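Local coordinates for protein spaetzle (Drosophila melanogaster, PDB 3E07) that acts, once proteolytically activated, as the disulfide-linked dimeric ligand of the Toll receptor, driving antifungal peptide expression and embryonic dorsal-ventral patterning, at residues Arg7-Ser12 / Cys54-Asn59; Ile42-Cys47 / Lys94-Cys99; Lys69-Gln74 / Cys98-Leu103. All blocks are in the same frame, centred on the assembly; numbering follows the deposited sequence.

Contact 1 of 3, residues Arg7-Ser12 / Cys54-Asn59; sequences RFLCRS and CDFAAN
L9 and D55 meet at one edge of the cystine knot of this growth-factor-like fold, where the segment 7-12 runs past the loop 54-59. The backbone N of D55 donates to L9 O at 2.8 Å along an almost straight N-H...O line (170°), arriving in the carbonyl plane on a lone pair. A leucine gives this junction a branched apolar end as well: L9 CD2 approaches the rim of the F56 ring in its plane, 3.7 Å from CD1, while L9 CB rests on C54 CB. R7 also meets F56. Its chain is extended at first, with CG opposite the backbone N (chi1 176°), then bends at chi3, and this brings NH1 to 3.5 Å from F56 CZ; guanidinium and ring planes lie 26° apart, an oblique meeting. R7 NH1 is also 4.9 Å from D55 OD2, too far for a salt bridge, though the opposite charges may attract.

Further out, the second subunit packs against this region. R7 NH2 is hydrogen-bonded to G106 O of that chain, L103 of the second subunit packs on F56, and R7 and F8 pair with one of its strands. The knot itself fixes the inner side: C10 is bridged to C68 and C54 to C101, and the two separate disulfides press together where C10 SG lies 3.9 Å from C54 SG.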
ATOM      1  N   ARG A   7     -10.098  -3.575  12.524  1.00 94.36           N
ATOM      2  CA  ARG A   7      -9.964  -4.673  11.572  1.00 87.19           C
ATOM      3  C   ARG A   7      -9.984  -4.208  10.115  1.00 68.98           C
ATOM      4  O   ARG A   7     -10.444  -3.108   9.807  1.00 58.48           O
ATOM      5  CB  ARG A   7     -11.086  -5.700  11.796  1.00 89.94           C
ATOM      6  CG  ARG A   7     -11.094  -6.849  10.792  1.00 92.72           C
ATOM      7  CD  ARG A   7     -12.280  -7.782  10.988  1.00 99.64           C
ATOM      8  NE  ARG A   7     -12.305  -8.364  12.327  1.00110.44           N
ATOM      9  CZ  ARG A   7     -13.068  -9.395  12.678  1.00120.48           C
ATOM     10  NH1 ARG A   7     -13.869  -9.959  11.784  1.00121.79           N
ATOM     11  NH2 ARG A   7     -13.031  -9.862  13.920  1.00124.15           N
ATOM     12  N   PHE A   8      -9.458  -5.059   9.234  1.00 60.00           N
ATOM     13  CA  PHE A   8      -9.433  -4.808   7.799  1.00 57.09           C
ATOM     14  C   PHE A   8     -10.046  -6.032   7.129  1.00 54.11           C
ATOM     15  O   PHE A   8     -10.051  -7.120   7.707  1.00 56.43           O
ATOM     16  CB  PHE A   8      -8.003  -4.595   7.299  1.00 59.33           C
ATOM     17  CG  PHE A   8      -7.377  -3.328   7.798  1.00 60.08           C
ATOM     18  CD1 PHE A   8      -6.576  -3.325   8.938  1.00 62.30           C
ATOM     19  CD2 PHE A   8      -7.620  -2.126   7.150  1.00 57.20           C
ATOM     20  CE1 PHE A   8      -6.032  -2.138   9.429  1.00 62.54           C
ATOM     21  CE2 PHE A   8      -7.084  -0.930   7.630  1.00 63.13           C
ATOM     22  CZ  PHE A   8      -6.286  -0.935   8.771  1.00 60.36           C
ATOM     23  N   LEU A   9     -10.559  -5.851   5.915  1.00 46.64           N
ATOM     24  CA  LEU A   9     -11.198  -6.935   5.169  1.00 45.94           C
ATOM     25  C   LEU A   9     -10.232  -8.015   4.687  1.00 36.13           C
ATOM     26  O   LEU A   9     -10.638  -9.133   4.366  1.00 35.98           O
ATOM     27  CB  LEU A   9     -11.957  -6.350   3.980  1.00 50.01           C
ATOM     28  CG  LEU A   9     -13.064  -5.369   4.378  1.00 48.77           C
ATOM     29  CD1 LEU A   9     -13.558  -4.636   3.163  1.00 44.01           C
ATOM     30  CD2 LEU A   9     -14.195  -6.120   5.052  1.00 49.79           C
ATOM     31  N   CYS A  10      -8.951  -7.673   4.642  1.00 36.90           N
ATOM     32  CA  CYS A  10      -7.924  -8.607   4.211  1.00 43.94           C
ATOM     33  C   CYS A  10      -6.757  -8.630   5.189  1.00 57.19           C
ATOM     34  O   CYS A  10      -6.177  -7.593   5.507  1.00 70.83           O
ATOM     35  CB  CYS A  10      -7.430  -8.232   2.807  1.00 33.58           C
ATOM     36  SG  CYS A  10      -8.689  -8.506   1.522  1.00 59.46           S
ATOM     37  N   ARG A  11      -6.425  -9.818   5.673  1.00 54.45           N
ATOM     38  CA  ARG A  11      -5.317  -9.963   6.596  1.00 56.18           C
ATOM     39  C   ARG A  11      -3.993  -9.834   5.845  1.00 49.80           C
ATOM     40  O   ARG A  11      -3.813 -10.409   4.762  1.00 36.50           O
ATOM     41  CB  ARG A  11      -5.383 -11.323   7.291  1.00 67.48           C
ATOM     42  CG  ARG A  11      -6.440 -11.431   8.381  1.00 80.50           C
ATOM     43  CD  ARG A  11      -6.319 -12.778   9.069  1.00 94.46           C
ATOM     44  NE  ARG A  11      -4.916 -13.126   9.289  1.00105.67           N
ATOM     45  CZ  ARG A  11      -4.497 -14.181   9.984  1.00106.81           C
ATOM     46  NH1 ARG A  11      -5.372 -15.007  10.539  1.00105.03           N
ATOM     47  NH2 ARG A  11      -3.197 -14.409  10.121  1.00104.35           N
ATOM     48  N   SER A  12      -3.066  -9.076   6.421  1.00 40.96           N
ATOM     49  CA  SER A  12      -1.763  -8.890   5.798  1.00 45.62           C
ATOM     50  C   SER A  12      -0.650  -8.772   6.832  1.00 47.74           C
ATOM     51  O   SER A  12      -0.899  -8.495   8.006  1.00 48.16           O
ATOM     52  CB  SER A  12      -1.790  -7.652   4.901  1.00 42.87           C
ATOM     53  OG  SER A  12      -2.315  -6.552   5.608  1.00 45.95           O
ATOM     54  N   CYS A  54     -12.345 -11.715   0.597  1.00 48.97           N
ATOM     55  CA  CYS A  54     -12.208 -10.743   1.694  1.00 48.95           C
ATOM     56  C   CYS A  54     -13.162 -11.159   2.824  1.00 49.85           C
ATOM     57  O   CYS A  54     -14.059 -11.973   2.618  1.00 50.48           O
ATOM     58  CB  CYS A  54     -12.597  -9.317   1.233  1.00 48.64           C
ATOM     59  SG  CYS A  54     -12.035  -8.781  -0.427  1.00 47.86           S
ATOM     60  N   ASP A  55     -12.967 -10.619   4.020  1.00 51.17           N
ATOM     61  CA  ASP A  55     -13.893 -10.939   5.098  1.00 58.53           C
ATOM     62  C   ASP A  55     -15.164 -10.150   4.782  1.00 66.02           C
ATOM     63  O   ASP A  55     -15.115  -9.164   4.043  1.00 50.67           O
ATOM     64  CB  ASP A  55     -13.345 -10.503   6.464  1.00 63.83           C
ATOM     65  CG  ASP A  55     -12.104 -11.282   6.878  1.00 66.36           C
ATOM     66  OD1 ASP A  55     -11.941 -12.444   6.437  1.00 55.81           O
ATOM     67  OD2 ASP A  55     -11.298 -10.730   7.663  1.00 74.19           O
ATOM     68  N   PHE A  56     -16.297 -10.578   5.329  1.00 52.30           N
ATOM     69  CA  PHE A  56     -17.560  -9.877   5.101  1.00 52.89           C
ATOM     70  C   PHE A  56     -17.929  -9.722   3.627  1.00 52.53           C
ATOM     71  O   PHE A  56     -18.553  -8.733   3.248  1.00 54.67           O
ATOM     72  CB  PHE A  56     -17.517  -8.490   5.745  1.00 52.90           C
ATOM     73  CG  PHE A  56     -17.172  -8.513   7.197  1.00 67.00           C
ATOM     74  CD1 PHE A  56     -15.940  -8.039   7.640  1.00 62.26           C
ATOM     75  CD2 PHE A  56     -18.065  -9.040   8.127  1.00 68.63           C
ATOM     76  CE1 PHE A  56     -15.598  -8.094   8.996  1.00 68.45           C
ATOM     77  CE2 PHE A  56     -17.737  -9.100   9.482  1.00 66.41           C
ATOM     78  CZ  PHE A  56     -16.500  -8.627   9.918  1.00 72.03           C
ATOM     79  N   ALA A  57     -17.553 -10.698   2.806  1.00 62.57           N
ATOM     80  CA  ALA A  57     -17.855 -10.665   1.377  1.00 51.99           C
ATOM     81  C   ALA A  57     -19.361 -10.734   1.121  1.00 68.10           C
ATOM     82  O   ALA A  57     -19.847 -10.294   0.081  1.00 53.13           O
ATOM     83  CB  ALA A  57     -17.160 -11.817   0.675  1.00 51.63           C
ATOM     84  N   ALA A  58     -20.092 -11.290   2.081  1.00 67.41           N
ATOM     85  CA  ALA A  58     -21.538 -11.426   1.968  1.00 55.43           C
ATOM     86  C   ALA A  58     -22.252 -10.079   2.067  1.00 64.50           C
ATOM     87  O   ALA A  58     -23.414  -9.957   1.682  1.00 56.69           O
ATOM     88  CB  ALA A  58     -22.044 -12.353   3.044  1.00 56.54           C
ATOM     89  N   ASN A  59     -21.550  -9.073   2.579  1.00 58.83           N
ATOM     90  CA  ASN A  59     -22.126  -7.744   2.736  1.00 58.26           C
ATOM     91  C   ASN A  59     -22.075  -6.949   1.444  1.00 57.24           C
ATOM     92  O   ASN A  59     -22.513  -5.807   1.387  1.00 55.16           O
ATOM     93  CB  ASN A  59     -21.385  -6.988   3.836  1.00 62.91           C
ATOM     94  CG  ASN A  59     -21.586  -7.607   5.197  1.00 65.14           C
ATOM     95  OD1 ASN A  59     -21.865  -8.801   5.314  1.00 69.93           O
ATOM     96  ND2 ASN A  59     -21.429  -6.804   6.237  1.00 56.04           N
TER

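Contact 2 of 3, residues Ile42-Cys47 / Lys94-Cys99; sequences IQIEEC and KIPSCC
C47 and C99 are covalently joined, SG to SG at 2.0 Å, with a C-S-S-C torsion of 98°, close to the relaxed right angle of a disulfide. This bond ties together two strand segments that run at 60° to each other and belong to different sheets, so they meet at a crossing rather than side by side.

Polar contacts are few and specific. The backbone N of E45 donates to P96 O at 3.0 Å, from well above the carbonyl plane and away from the lone pairs. Proline suits its place: it has no N-H to satisfy, and its carbonyl still accepts. The second bond comes from the E45 side chain, whose extended chain carries the carboxylate to C99. OE2 takes the C99 N-H at 2.8 Å on its anti side, 22° out of the carboxylate plane. The same oxygen forms a salt bridge with K100 NZ of the second subunit, so one buried carboxylate oxygen serves both a backbone amide and the dimer interface; the lysine probably favours the ionised carboxylate.

Apolar contacts lie toward the other end. I95 CG2 touches I44 CG2 at 4.0 Å and I42 CG2 at 4.1 Å, the two methyls of strand 39-47 meeting it together; beta-branched isoleucines offer such a methyl close to the backbone, where the crossing strands come near each other. P96 CB sits against E45 O at 3.4 Å, with I44 CB a looser neighbour.

S97 and C98 form a classic beta bulge facing H71, and C98 makes this dimer's own covalent link, to C98 of the second subunit. The knot is that of the neurotrophin-like cystine-knot fold: C47-C99 and C54-C101 close the ring, and C10-C68 passes through it.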
ATOM      1  N   ILE A  42      13.727  -2.610   3.896  1.00 41.71           N
ATOM      2  CA  ILE A  42      12.519  -2.160   3.226  1.00 49.03           C
ATOM      3  C   ILE A  42      11.234  -2.616   3.900  1.00 42.24           C
ATOM      4  O   ILE A  42      11.035  -3.811   4.119  1.00 36.95           O
ATOM      5  CB  ILE A  42      12.528  -2.658   1.758  1.00 46.95           C
ATOM      6  CG1 ILE A  42      13.739  -2.063   1.033  1.00 48.85           C
ATOM      7  CG2 ILE A  42      11.224  -2.289   1.058  1.00 36.59           C
ATOM      8  CD1 ILE A  42      13.968  -2.619  -0.351  1.00 51.69           C
ATOM      9  N   GLN A  43      10.370  -1.659   4.228  1.00 37.90           N
ATOM     10  CA  GLN A  43       9.078  -1.964   4.844  1.00 34.90           C
ATOM     11  C   GLN A  43       8.097  -2.510   3.811  1.00 37.00           C
ATOM     12  O   GLN A  43       7.816  -1.839   2.820  1.00 43.02           O
ATOM     13  CB  GLN A  43       8.467  -0.706   5.449  1.00 35.45           C
ATOM     14  CG  GLN A  43       8.884  -0.406   6.870  1.00 46.60           C
ATOM     15  CD  GLN A  43       8.202   0.831   7.401  1.00 46.64           C
ATOM     16  OE1 GLN A  43       7.128   1.206   6.930  1.00 44.74           O
ATOM     17  NE2 GLN A  43       8.812   1.466   8.397  1.00 41.89           N
ATOM     18  N   ILE A  44       7.579  -3.717   4.025  1.00 33.70           N
ATOM     19  CA  ILE A  44       6.619  -4.269   3.082  1.00 35.64           C
ATOM     20  C   ILE A  44       5.331  -4.768   3.727  1.00 41.63           C
ATOM     21  O   ILE A  44       5.274  -4.994   4.938  1.00 44.04           O
ATOM     22  CB  ILE A  44       7.213  -5.425   2.238  1.00 36.66           C
ATOM     23  CG1 ILE A  44       7.299  -6.713   3.056  1.00 40.29           C
ATOM     24  CG2 ILE A  44       8.560  -5.020   1.704  1.00 32.08           C
ATOM     25  CD1 ILE A  44       7.762  -7.926   2.247  1.00 37.14           C
ATOM     26  N   GLU A  45       4.290  -4.896   2.909  1.00 33.07           N
ATOM     27  CA  GLU A  45       3.013  -5.413   3.368  1.00 36.64           C
ATOM     28  C   GLU A  45       2.562  -6.523   2.434  1.00 41.26           C
ATOM     29  O   GLU A  45       2.244  -6.272   1.269  1.00 39.28           O
ATOM     30  CB  GLU A  45       1.934  -4.336   3.398  1.00 35.38           C
ATOM     31  CG  GLU A  45       0.592  -4.938   3.789  1.00 49.07           C
ATOM     32  CD  GLU A  45      -0.449  -3.916   4.179  1.00 62.28           C
ATOM     33  OE1 GLU A  45      -0.173  -3.116   5.100  1.00 70.08           O
ATOM     34  OE2 GLU A  45      -1.548  -3.919   3.576  1.00 55.29           O
ATOM     35  N   GLU A  46       2.533  -7.746   2.945  1.00 34.70           N
ATOM     36  CA  GLU A  46       2.106  -8.896   2.152  1.00 35.99           C
ATOM     37  C   GLU A  46       0.695  -9.315   2.534  1.00 37.95           C
ATOM     38  O   GLU A  46       0.314  -9.223   3.702  1.00 35.65           O
ATOM     39  CB  GLU A  46       3.013 -10.101   2.411  1.00 44.48           C
ATOM     40  CG  GLU A  46       4.444  -9.978   1.967  1.00 65.07           C
ATOM     41  CD  GLU A  46       5.245 -11.217   2.333  1.00 86.30           C
ATOM     42  OE1 GLU A  46       5.464 -11.448   3.544  1.00 86.73           O
ATOM     43  OE2 GLU A  46       5.640 -11.971   1.415  1.00 95.11           O
ATOM     44  N   CYS A  47      -0.080  -9.783   1.563  1.00 32.42           N
ATOM     45  CA  CYS A  47      -1.417 -10.279   1.865  1.00 36.00           C
ATOM     46  C   CYS A  47      -1.224 -11.608   2.590  1.00 39.76           C
ATOM     47  O   CYS A  47      -0.334 -12.380   2.238  1.00 44.91           O
ATOM     48  CB  CYS A  47      -2.201 -10.571   0.589  1.00 35.47           C
ATOM     49  SG  CYS A  47      -3.039  -9.185  -0.239  1.00 59.70           S
ATOM     50  N   LYS A  94       9.595  -5.793  -7.656  1.00 28.40           N
ATOM     51  CA  LYS A  94       8.345  -5.268  -7.129  1.00 36.07           C
ATOM     52  C   LYS A  94       8.315  -5.377  -5.615  1.00 35.85           C
ATOM     53  O   LYS A  94       8.793  -6.357  -5.040  1.00 34.53           O
ATOM     54  CB  LYS A  94       7.151  -5.994  -7.767  1.00 34.43           C
ATOM     55  CG  LYS A  94       6.819  -5.459  -9.167  1.00 27.29           C
ATOM     56  CD  LYS A  94       5.748  -6.265  -9.841  1.00 27.05           C
ATOM     57  CE  LYS A  94       5.523  -5.773 -11.245  1.00 42.77           C
ATOM     58  NZ  LYS A  94       4.465  -6.568 -11.925  1.00 48.83           N
ATOM     59  N   ILE A  95       7.751  -4.360  -4.974  1.00 37.69           N
ATOM     60  CA  ILE A  95       7.691  -4.294  -3.523  1.00 41.97           C
ATOM     61  C   ILE A  95       6.272  -4.396  -2.995  1.00 29.15           C
ATOM     62  O   ILE A  95       5.491  -3.468  -3.147  1.00 40.63           O
ATOM     63  CB  ILE A  95       8.314  -2.964  -3.043  1.00 40.66           C
ATOM     64  CG1 ILE A  95       9.791  -2.941  -3.441  1.00 30.98           C
ATOM     65  CG2 ILE A  95       8.108  -2.777  -1.537  1.00 30.37           C
ATOM     66  CD1 ILE A  95      10.397  -1.540  -3.469  1.00 30.16           C
ATOM     67  N   PRO A  96       5.927  -5.529  -2.358  1.00 33.27           N
ATOM     68  CA  PRO A  96       4.577  -5.728  -1.806  1.00 30.44           C
ATOM     69  C   PRO A  96       4.309  -4.526  -0.917  1.00 29.94           C
ATOM     70  O   PRO A  96       5.047  -4.274   0.038  1.00 36.87           O
ATOM     71  CB  PRO A  96       4.714  -7.027  -1.014  1.00 35.20           C
ATOM     72  CG  PRO A  96       5.799  -7.764  -1.772  1.00 32.18           C
ATOM     73  CD  PRO A  96       6.806  -6.659  -2.013  1.00 29.68           C
ATOM     74  N   SER A  97       3.261  -3.780  -1.221  1.00 29.75           N
ATOM     75  CA  SER A  97       3.013  -2.572  -0.467  1.00 30.24           C
ATOM     76  C   SER A  97       1.675  -2.396   0.217  1.00 32.05           C
ATOM     77  O   SER A  97       1.574  -1.637   1.175  1.00 35.51           O
ATOM     78  CB  SER A  97       3.241  -1.371  -1.390  1.00 37.28           C
ATOM     79  OG  SER A  97       2.380  -1.426  -2.528  1.00 39.85           O
ATOM     80  N   CYS A  98       0.653  -3.096  -0.247  1.00 33.70           N
ATOM     81  CA  CYS A  98      -0.672  -2.884   0.310  1.00 35.79           C
ATOM     82  C   CYS A  98      -1.548  -4.081  -0.029  1.00 36.13           C
ATOM     83  O   CYS A  98      -1.524  -4.574  -1.149  1.00 34.08           O
ATOM     84  CB  CYS A  98      -1.208  -1.597  -0.343  1.00 33.01           C
ATOM     85  SG  CYS A  98      -2.779  -0.799   0.123  1.00 77.74           S
ATOM     86  N   CYS A  99      -2.293  -4.574   0.946  1.00 36.02           N
ATOM     87  CA  CYS A  99      -3.189  -5.676   0.683  1.00 33.47           C
ATOM     88  C   CYS A  99      -4.579  -5.102   0.847  1.00 31.60           C
ATOM     89  O   CYS A  99      -4.935  -4.653   1.926  1.00 37.48           O
ATOM     90  CB  CYS A  99      -2.983  -6.826   1.668  1.00 40.47           C
ATOM     91  SG  CYS A  99      -4.068  -8.220   1.227  1.00 70.22           S
TER

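Contact 3 of 3, residues Lys69-Gln74 / Cys98-Leu103; sequences KQHYTQ and CCKCAL
H71 and C98 stand side by side on one face of an antiparallel strand pair, CB to CB at 3.9 Å, and C98 SG lies obliquely to the imidazole, 5.4 Å from its centroid. The K100 chain crosses this ring at about a right angle, in a close approach that is doubtful in detail. A lysine suits the place by its reach: NZ extends to C99 O of the second subunit, besides the salt bridge to E45 there. K69, also on this face, lays CD against A102 CB at 3.9 Å; its ammonium continues to E6 of the second subunit in a salt bridge.

Q70 points to the other face. A bend at chi2 (65°) folds its amide back so that NE2 donates to H71 O at 3.1 Å, nearly in the amide plane and with an N-H...O angle of 170°. NE2 also meets E45 O, and OE1 accepts from C47 N, so the amide links strand 65-80 to strand 39-47.

Beneath the side chains, K69 and K100 form a hydrogen-bonded pair, and H71 N reaches C98 O at 2.8 Å. Strand 65-80 lies between 94-104 and 86-89, and A102 and L103 pair with a strand of the second subunit, extending the sheet across the dimer.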
ATOM      1  N   LYS A  69      -6.421  -8.488  -2.770  1.00 29.95           N
ATOM      2  CA  LYS A  69      -5.442  -8.240  -3.807  1.00 33.85           C
ATOM      3  C   LYS A  69      -4.143  -7.644  -3.295  1.00 31.08           C
ATOM      4  O   LYS A  69      -4.142  -6.705  -2.491  1.00 29.63           O
ATOM      5  CB  LYS A  69      -6.031  -7.304  -4.867  1.00 41.55           C
ATOM      6  CG  LYS A  69      -6.149  -7.929  -6.243  1.00 56.47           C
ATOM      7  CD  LYS A  69      -6.382  -6.873  -7.308  1.00 64.81           C
ATOM      8  CE  LYS A  69      -5.223  -5.883  -7.374  1.00 60.26           C
ATOM      9  NZ  LYS A  69      -5.411  -4.849  -8.426  1.00 58.61           N
ATOM     10  N   GLN A  70      -3.036  -8.194  -3.778  1.00 34.54           N
ATOM     11  CA  GLN A  70      -1.704  -7.722  -3.413  1.00 28.72           C
ATOM     12  C   GLN A  70      -1.311  -6.560  -4.331  1.00 28.26           C
ATOM     13  O   GLN A  70      -1.383  -6.681  -5.562  1.00 27.79           O
ATOM     14  CB  GLN A  70      -0.690  -8.863  -3.572  1.00 28.62           C
ATOM     15  CG  GLN A  70       0.735  -8.496  -3.173  1.00 28.71           C
ATOM     16  CD  GLN A  70       0.873  -8.186  -1.676  1.00 32.22           C
ATOM     17  OE1 GLN A  70       0.749  -9.073  -0.825  1.00 39.15           O
ATOM     18  NE2 GLN A  70       1.124  -6.920  -1.355  1.00 29.58           N
ATOM     19  N   HIS A  71      -0.908  -5.440  -3.741  1.00 28.48           N
ATOM     20  CA  HIS A  71      -0.466  -4.276  -4.509  1.00 28.12           C
ATOM     21  C   HIS A  71       1.043  -4.125  -4.351  1.00 37.62           C
ATOM     22  O   HIS A  71       1.614  -4.560  -3.349  1.00 29.60           O
ATOM     23  CB  HIS A  71      -1.162  -3.007  -4.019  1.00 28.40           C
ATOM     24  CG  HIS A  71      -2.577  -2.878  -4.483  1.00 62.59           C
ATOM     25  ND1 HIS A  71      -3.406  -1.850  -4.085  1.00 61.81           N
ATOM     26  CD2 HIS A  71      -3.303  -3.623  -5.354  1.00 62.54           C
ATOM     27  CE1 HIS A  71      -4.573  -1.966  -4.691  1.00 61.69           C
ATOM     28  NE2 HIS A  71      -4.535  -3.036  -5.467  1.00 61.08           N
ATOM     29  N   TYR A  72       1.685  -3.502  -5.336  1.00 32.49           N
ATOM     30  CA  TYR A  72       3.118  -3.300  -5.294  1.00 32.88           C
ATOM     31  C   TYR A  72       3.495  -1.892  -5.720  1.00 34.54           C
ATOM     32  O   TYR A  72       2.747  -1.224  -6.418  1.00 35.17           O
ATOM     33  CB  TYR A  72       3.822  -4.258  -6.261  1.00 32.74           C
ATOM     34  CG  TYR A  72       3.487  -5.722  -6.115  1.00 36.92           C
ATOM     35  CD1 TYR A  72       4.278  -6.565  -5.331  1.00 35.10           C
ATOM     36  CD2 TYR A  72       2.407  -6.277  -6.795  1.00 27.30           C
ATOM     37  CE1 TYR A  72       4.007  -7.919  -5.237  1.00 28.04           C
ATOM     38  CE2 TYR A  72       2.129  -7.632  -6.708  1.00 27.41           C
ATOM     39  CZ  TYR A  72       2.938  -8.449  -5.926  1.00 27.77           C
ATOM     40  OH  TYR A  72       2.683  -9.798  -5.864  1.00 33.85           O
ATOM     41  N   THR A  73       4.675  -1.462  -5.292  1.00 35.37           N
ATOM     42  CA  THR A  73       5.254  -0.189  -5.701  1.00 42.44           C
ATOM     43  C   THR A  73       6.596  -0.660  -6.291  1.00 38.80           C
ATOM     44  O   THR A  73       6.963  -1.833  -6.121  1.00 28.12           O
ATOM     45  CB  THR A  73       5.532   0.748  -4.516  1.00 50.06           C
ATOM     46  OG1 THR A  73       6.483   0.138  -3.634  1.00 59.23           O
ATOM     47  CG2 THR A  73       4.250   1.054  -3.760  1.00 42.71           C
ATOM     48  N   GLN A  74       7.314   0.213  -6.996  1.00 43.52           N
ATOM     49  CA  GLN A  74       8.606  -0.185  -7.564  1.00 49.81           C
ATOM     50  C   GLN A  74       9.489   1.008  -7.917  1.00 49.23           C
ATOM     51  O   GLN A  74       8.985   2.117  -8.119  1.00 52.04           O
ATOM     52  CB  GLN A  74       8.410  -1.095  -8.795  1.00 43.92           C
ATOM     53  CG  GLN A  74       7.470  -0.581  -9.867  1.00 41.49           C
ATOM     54  CD  GLN A  74       7.293  -1.558 -11.035  1.00 48.33           C
ATOM     55  OE1 GLN A  74       8.252  -1.902 -11.730  1.00 41.91           O
ATOM     56  NE2 GLN A  74       6.061  -1.999 -11.254  1.00 39.15           N
ATOM     57  N   CYS A  98       0.653  -3.096  -0.247  1.00 33.70           N
ATOM     58  CA  CYS A  98      -0.672  -2.884   0.310  1.00 35.79           C
ATOM     59  C   CYS A  98      -1.548  -4.081  -0.029  1.00 36.13           C
ATOM     60  O   CYS A  98      -1.524  -4.574  -1.149  1.00 34.08           O
ATOM     61  CB  CYS A  98      -1.208  -1.597  -0.343  1.00 33.01           C
ATOM     62  SG  CYS A  98      -2.779  -0.799   0.123  1.00 77.74           S
ATOM     63  N   CYS A  99      -2.293  -4.574   0.946  1.00 36.02           N
ATOM     64  CA  CYS A  99      -3.189  -5.676   0.683  1.00 33.47           C
ATOM     65  C   CYS A  99      -4.579  -5.102   0.847  1.00 31.60           C
ATOM     66  O   CYS A  99      -4.935  -4.653   1.926  1.00 37.48           O
ATOM     67  CB  CYS A  99      -2.983  -6.826   1.668  1.00 40.47           C
ATOM     68  SG  CYS A  99      -4.068  -8.220   1.227  1.00 70.22           S
ATOM     69  N   LYS A 100      -5.367  -5.082  -0.217  1.00 31.09           N
ATOM     70  CA  LYS A 100      -6.711  -4.543  -0.105  1.00 33.83           C
ATOM     71  C   LYS A 100      -7.742  -5.348  -0.881  1.00 33.87           C
ATOM     72  O   LYS A 100      -7.404  -6.138  -1.775  1.00 33.35           O
ATOM     73  CB  LYS A 100      -6.739  -3.072  -0.536  1.00 36.47           C
ATOM     74  CG  LYS A 100      -6.296  -2.807  -1.946  1.00 46.62           C
ATOM     75  CD  LYS A 100      -6.620  -1.363  -2.363  1.00 56.68           C
ATOM     76  CE  LYS A 100      -5.831  -0.324  -1.577  1.00 59.49           C
ATOM     77  NZ  LYS A 100      -6.144   1.069  -2.036  1.00 66.71           N
ATOM     78  N   CYS A 101      -9.005  -5.143  -0.517  1.00 32.02           N
ATOM     79  CA  CYS A 101     -10.131  -5.834  -1.109  1.00 32.08           C
ATOM     80  C   CYS A 101     -10.563  -5.258  -2.463  1.00 34.04           C
ATOM     81  O   CYS A 101     -10.881  -4.075  -2.604  1.00 34.44           O
ATOM     82  CB  CYS A 101     -11.317  -5.826  -0.124  1.00 36.22           C
ATOM     83  SG  CYS A 101     -12.719  -6.866  -0.657  1.00 41.95           S
ATOM     84  N   ALA A 102     -10.572  -6.123  -3.460  1.00 31.84           N
ATOM     85  CA  ALA A 102     -10.966  -5.741  -4.802  1.00 40.48           C
ATOM     86  C   ALA A 102     -12.262  -6.464  -5.165  1.00 33.57           C
ATOM     87  O   ALA A 102     -12.346  -7.695  -5.113  1.00 31.04           O
ATOM     88  CB  ALA A 102      -9.856  -6.118  -5.797  1.00 29.63           C
ATOM     89  N   LEU A 103     -13.265  -5.682  -5.534  1.00 33.83           N
ATOM     90  CA  LEU A 103     -14.544  -6.245  -5.919  1.00 31.77           C
ATOM     91  C   LEU A 103     -14.522  -6.513  -7.421  1.00 38.82           C
ATOM     92  O   LEU A 103     -14.688  -5.595  -8.218  1.00 33.70           O
ATOM     93  CB  LEU A 103     -15.674  -5.269  -5.564  1.00 32.58           C
ATOM     94  CG  LEU A 103     -15.710  -4.746  -4.118  1.00 38.36           C
ATOM     95  CD1 LEU A 103     -16.824  -3.747  -4.008  1.00 47.87           C
ATOM     96  CD2 LEU A 103     -15.915  -5.868  -3.124  1.00 33.90           C
TER

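Contacts 2 and 3 lie near the middle of the chain, their centres about 8 Å apart, and share strand 94-104; contact 1 lies further out, its centre about 16 Å from that of the chain. Their chemistry follows their place. Contact 3 is regular sheet pairing, contact 2 a crossing of strands held by sparse bonds and a covalent bridge, and contact 1 a loop junction with one backbone bond and a mixed cationic and apolar fringe. The knot unites them: C54 of contact 1 is bonded to C101 of contact 3, and C10 CB packs 3.7 Å from C99 SG, which contacts 2 and 3 share. All three reach the second subunit.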